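Local coordinates for protein FAM179B (Mus musculus, PDB 5DN7) that promotes microtubule polymerization through its HEAT-repeat TOG regions and takes part in building the primary cilium and setting its length, at residues L132-K136 with C168-Y173; E204-V208 with T249-L253. One frame throughout, in Å; residues are numbered along the deposited sequence.

Interaction 1: L132-K136 with C168-Y173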
loop_
_atom_site.group_PDB
_atom_site.type_symbol
_atom_site.label_atom_id
_atom_site.label_comp_id
_atom_site.label_asym_id
_atom_site.label_seq_id
_atom_site.Cartn_x
_atom_site.Cartn_y
_atom_site.Cartn_z
ATOM N N LEU A 132 -6.538 -0.889 -0.012
ATOM C CA LEU A 132 -7.767 -0.443 0.620
ATOM C C LEU A 132 -8.639 -1.628 0.994
ATOM O O LEU A 132 -9.266 -1.629 2.074
ATOM C CB LEU A 132 -8.546 0.524 -0.281
ATOM C CG LEU A 132 -7.909 1.920 -0.318
ATOM C CD1 LEU A 132 -8.397 2.764 -1.512
ATOM C CD2 LEU A 132 -8.153 2.628 1.007
ATOM N N LYS A 133 -8.685 -2.642 0.128
ATOM C CA LYS A 133 -9.414 -3.859 0.498
ATOM C C LYS A 133 -8.818 -4.496 1.780
ATOM O O LYS A 133 -9.553 -4.844 2.730
ATOM C CB LYS A 133 -9.405 -4.863 -0.656
ATOM C CG LYS A 133 -10.420 -5.980 -0.497
ATOM C CD LYS A 133 -11.835 -5.397 -0.417
ATOM C CE LYS A 133 -12.909 -6.461 -0.274
ATOM N NZ LYS A 133 -14.229 -5.906 -0.757
ATOM N N LEU A 134 -7.487 -4.623 1.800
ATOM C CA LEU A 134 -6.796 -5.166 2.962
ATOM C C LEU A 134 -7.183 -4.402 4.220
ATOM O O LEU A 134 -7.536 -5.006 5.223
ATOM C CB LEU A 134 -5.276 -5.129 2.790
ATOM C CG LEU A 134 -4.617 -6.070 1.772
ATOM C CD1 LEU A 134 -3.100 -5.929 1.841
ATOM C CD2 LEU A 134 -5.038 -7.522 1.966
ATOM N N MET A 135 -7.123 -3.075 4.162
ATOM C CA MET A 135 -7.472 -2.279 5.335
ATOM C C MET A 135 -8.910 -2.485 5.763
ATOM O O MET A 135 -9.215 -2.472 6.953
ATOM C CB MET A 135 -7.250 -0.802 5.077
ATOM C CG MET A 135 -5.812 -0.451 4.943
ATOM S SD MET A 135 -5.646 1.241 4.437
ATOM C CE MET A 135 -3.871 1.203 4.268
ATOM N N LYS A 136 -9.789 -2.632 4.780
ATOM C CA LYS A 136 -11.188 -2.882 5.064
ATOM C C LYS A 136 -11.368 -4.206 5.809
ATOM O O LYS A 136 -12.208 -4.314 6.694
ATOM C CB LYS A 136 -11.998 -2.904 3.775
ATOM C CG LYS A 136 -13.504 -3.016 4.003
ATOM C CD LYS A 136 -14.198 -3.749 2.859
ATOM C CE LYS A 136 -13.752 -3.215 1.505
ATOM N NZ LYS A 136 -13.879 -1.730 1.384
ATOM N N CYS A 168 -3.510 7.981 2.742
ATOM C CA CYS A 168 -4.763 7.467 2.245
ATOM C C CYS A 168 -5.586 6.804 3.376
ATOM O O CYS A 168 -6.792 7.071 3.560
ATOM C CB CYS A 168 -4.463 6.494 1.111
ATOM S SG CYS A 168 -5.900 5.681 0.407
ATOM N N SER A 169 -4.901 5.956 4.130
ATOM C CA SER A 169 -5.464 5.280 5.288
ATOM C C SER A 169 -6.057 6.262 6.316
ATOM O O SER A 169 -7.188 6.091 6.775
ATOM C CB SER A 169 -4.374 4.417 5.945
ATOM O OG SER A 169 -4.931 3.368 6.701
ATOM N N LEU A 170 -5.297 7.295 6.655
ATOM C CA LEU A 170 -5.704 8.230 7.684
ATOM C C LEU A 170 -6.841 9.126 7.194
ATOM O O LEU A 170 -7.571 9.692 8.001
ATOM C CB LEU A 170 -4.530 9.098 8.122
ATOM C CG LEU A 170 -3.432 8.439 8.952
ATOM C CD1 LEU A 170 -2.094 9.157 8.701
ATOM C CD2 LEU A 170 -3.832 8.493 10.436
ATOM N N LEU A 171 -6.973 9.263 5.877
ATOM C CA LEU A 171 -8.101 10.007 5.323
ATOM C C LEU A 171 -9.339 9.114 5.081
ATOM O O LEU A 171 -10.415 9.613 4.790
ATOM C CB LEU A 171 -7.699 10.697 4.003
ATOM C CG LEU A 171 -6.717 11.873 4.007
ATOM C CD1 LEU A 171 -6.283 12.242 2.589
ATOM C CD2 LEU A 171 -7.344 13.076 4.693
ATOM N N THR A 172 -9.177 7.803 5.161
ATOM C CA THR A 172 -10.295 6.901 4.916
ATOM C C THR A 172 -10.972 6.414 6.222
ATOM O O THR A 172 -12.168 6.114 6.238
ATOM C CB THR A 172 -9.822 5.684 4.095
ATOM O OG1 THR A 172 -9.250 6.155 2.876
ATOM C CG2 THR A 172 -10.961 4.714 3.798
ATOM N N TYR A 173 -10.200 6.367 7.303
ATOM C CA TYR A 173 -10.629 5.774 8.560
ATOM C C TYR A 173 -10.588 6.791 9.688
ATOM O O TYR A 173 -9.725 7.665 9.696
ATOM C CB TYR A 173 -9.751 4.559 8.889
ATOM C CG TYR A 173 -9.982 3.431 7.923
ATOM C CD1 TYR A 173 -11.086 2.609 8.066
ATOM C CD2 TYR A 173 -9.126 3.207 6.838
ATOM C CE1 TYR A 173 -11.332 1.581 7.183
ATOM C CE2 TYR A 173 -9.376 2.180 5.930
ATOM C CZ TYR A 173 -10.486 1.368 6.121
ATOM O OH TYR A 173 -10.776 0.328 5.262
HETATM O O HOH W 1 -10.445 0.818 2.722
#
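The helical segments that carry M135 and S169 cross at -50°, with their short axes 11.4 Å apart, in the HEAT-repeat solenoid of this TOG domain. Between the two segments the nearest CA atoms are those of L132 and S169, 7.7 Å apart. The helices belong to the consecutive predicted repeats HEAT 6 and HEAT 7. At this spacing, side chains make the contact and no direct hydrogen bond spans it.

M135 reaches across with its chain extended beyond CG. Its SD lies 3.2 Å from S169 OG, and its CE also rests against that hydroxyl. S169 OG is buried here and has no hydrogen-bond partner in the model. L132 CD2 packs on C168 SG at 3.8 Å.

Y173 extends its ring toward 132-136. With CG beside the backbone N (chi1 -68°), the ring brings CE2 to 3.8 Å from M135 CB. M135 SD approaches the same ring obliquely in a Met-aromatic contact. T172 CG2 sits over one ring face, toward the rim. Y173 OH comes near K136 N, but the angle is too poor for a hydrogen bond. A phenylalanine here would probably keep the ring packing but leave the water at L132 O without its tyrosine mate. That water is 2.6 Å from Y173 OH and donates to L132 O at 2.8 Å. The same carbonyl oxygen also accepts the helical N-H of K136.

Interaction 2: E204-V208 with T249-L253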
loop_
_atom_site.group_PDB
_atom_site.type_symbol
_atom_site.label_atom_id
_atom_site.label_comp_id
_atom_site.label_asym_id
_atom_site.label_seq_id
_atom_site.Cartn_x
_atom_site.Cartn_y
_atom_site.Cartn_z
ATOM N N GLU A 204 3.051 16.034 4.404
ATOM C CA GLU A 204 1.593 15.901 4.245
ATOM C C GLU A 204 0.995 14.942 5.267
ATOM O O GLU A 204 -0.081 15.212 5.867
ATOM C CB GLU A 204 1.234 15.419 2.837
ATOM C CG GLU A 204 1.525 16.430 1.749
ATOM C CD GLU A 204 0.652 17.696 1.831
ATOM O OE1 GLU A 204 -0.568 17.628 1.537
ATOM O OE2 GLU A 204 1.204 18.770 2.172
ATOM N N ALA A 205 1.692 13.821 5.475
ATOM C CA ALA A 205 1.226 12.853 6.446
ATOM C C ALA A 205 1.165 13.497 7.819
ATOM O O ALA A 205 0.205 13.289 8.543
ATOM C CB ALA A 205 2.105 11.615 6.474
ATOM N N PHE A 206 2.165 14.298 8.168
ATOM C CA PHE A 206 2.161 14.942 9.477
ATOM C C PHE A 206 1.024 15.970 9.600
ATOM O O PHE A 206 0.455 16.118 10.679
ATOM C CB PHE A 206 3.533 15.564 9.782
ATOM C CG PHE A 206 4.405 14.669 10.683
ATOM C CD1 PHE A 206 4.800 13.406 10.258
ATOM C CD2 PHE A 206 4.762 15.071 11.965
ATOM C CE1 PHE A 206 5.560 12.563 11.089
ATOM C CE2 PHE A 206 5.505 14.227 12.813
ATOM C CZ PHE A 206 5.910 12.982 12.363
ATOM N N ALA A 207 0.670 16.653 8.510
ATOM C CA ALA A 207 -0.495 17.537 8.543
ATOM C C ALA A 207 -1.756 16.741 8.877
ATOM O O ALA A 207 -2.572 17.158 9.734
ATOM C CB ALA A 207 -0.666 18.280 7.205
ATOM N N VAL A 208 -1.914 15.587 8.225
ATOM C CA VAL A 208 -3.078 14.749 8.528
ATOM C C VAL A 208 -3.067 14.178 9.963
ATOM O O VAL A 208 -4.119 14.063 10.616
ATOM C CB VAL A 208 -3.212 13.581 7.537
ATOM C CG1 VAL A 208 -4.479 12.789 7.841
ATOM C CG2 VAL A 208 -3.269 14.115 6.116
ATOM N N THR A 249 -4.434 23.381 5.621
ATOM C CA THR A 249 -5.062 22.748 4.470
ATOM C C THR A 249 -4.551 21.320 4.390
ATOM O O THR A 249 -3.403 21.041 4.701
ATOM C CB THR A 249 -4.783 23.519 3.143
ATOM O OG1 THR A 249 -5.335 22.794 2.030
ATOM C CG2 THR A 249 -3.283 23.739 2.932
ATOM N N LEU A 250 -5.416 20.406 4.000
ATOM C CA LEU A 250 -5.082 18.996 4.079
ATOM C C LEU A 250 -5.087 18.382 2.692
ATOM O O LEU A 250 -5.775 18.885 1.813
ATOM C CB LEU A 250 -6.081 18.274 4.984
ATOM C CG LEU A 250 -6.051 18.660 6.461
ATOM C CD1 LEU A 250 -7.316 18.174 7.121
ATOM C CD2 LEU A 250 -4.805 18.071 7.139
ATOM N N PRO A 251 -4.335 17.283 2.497
ATOM C CA PRO A 251 -4.456 16.556 1.233
ATOM C C PRO A 251 -5.834 15.902 1.169
ATOM O O PRO A 251 -6.547 15.911 2.168
ATOM C CB PRO A 251 -3.340 15.507 1.327
ATOM C CG PRO A 251 -3.305 15.198 2.795
ATOM C CD PRO A 251 -3.489 16.550 3.463
ATOM N N ARG A 252 -6.208 15.354 0.020
ATOM C CA ARG A 252 -7.507 14.710 -0.144
ATOM C C ARG A 252 -7.295 13.494 -0.991
ATOM O O ARG A 252 -6.214 13.326 -1.576
ATOM C CB ARG A 252 -8.529 15.646 -0.817
ATOM C CG ARG A 252 -8.134 16.051 -2.255
ATOM C CD ARG A 252 -9.213 16.919 -2.923
ATOM N NE ARG A 252 -10.490 16.216 -3.023
ATOM C CZ ARG A 252 -10.809 15.379 -4.001
ATOM N NH1 ARG A 252 -9.944 15.147 -4.975
ATOM N NH2 ARG A 252 -11.998 14.785 -4.014
ATOM N N LEU A 253 -8.333 12.676 -1.097
ATOM C CA LEU A 253 -8.288 11.471 -1.907
ATOM C C LEU A 253 -9.089 11.628 -3.177
ATOM O O LEU A 253 -10.213 12.109 -3.144
ATOM C CB LEU A 253 -8.839 10.276 -1.131
ATOM C CG LEU A 253 -8.045 9.755 0.056
ATOM C CD1 LEU A 253 -8.749 8.530 0.592
ATOM C CD2 LEU A 253 -6.621 9.426 -0.366
#
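E204 OE1 accepts a hydrogen bond from the backbone N of A262 and also rests on the proline ring of P251, 3.5 Å from P251 CB. The other carboxylate oxygen, OE2, forms a salt bridge with R244 NE. Both oxygens of this buried acid are therefore engaged. The arginine is likely to favour the charged form of the carboxylate. R244 also donates from NH2 to T249 O, so one guanidinium group ties the acid on helix 196-213 to the backbone that follows helix 237-246.

The E204 chain bends at its second torsion (chi2 -66°). This turns the carboxylate along the flank of P251, and the two side chains run past each other in opposite directions. One helical turn on, V208 meets the same ring with a methyl group. Its CG2 lies 3.5 Å from P251 CG, tighter than usual for two carbons, and nearly as close to P251 CD. The ring thus has a carboxylate oxygen and a methyl group against it, both from the one helix.

L250 lays a methyl group on the helix backbone. Its CD2 lies 3.5 Å from A207 O and 4.1 Å from A207 CB. The same methyl is more loosely placed near V208 CG2. No hydrogen bond joins the two segments directly. L250 and P251 pack on the helix, and R244 holds T249 O.

Helix 196-213 carries the predicted repeat HEAT 8 of the TOG 2 region, and this contact seats the chain after helix 237-246 on it. R244 also touches A207 and P251. I167 of helix 156-172 packs against E204. Beyond P251 the chain enters strand 252-253, where R252 pairs through its backbone with E260 of the antiparallel strand 259-260.

In the fold
Interaction 1 comes first along the chain and is complete before interaction 2 begins. Their centres lie about 14 Å apart, and helix 156-172 links them. It packs on helix 121-138 in interaction 1 and meets helix 196-213 of interaction 2 where L170 CB touches V208 CG1 at 3.7 Å. Segment 249-253 then returns over the helices, and L253 packs on C168 and T172. Interaction 1 joins neighbouring predicted HEAT repeats. Interaction 2 brings the chain after helix 237-246 back onto the solenoid. Both belong to the TOG 2 region, one of those through which the protein acts on microtubules.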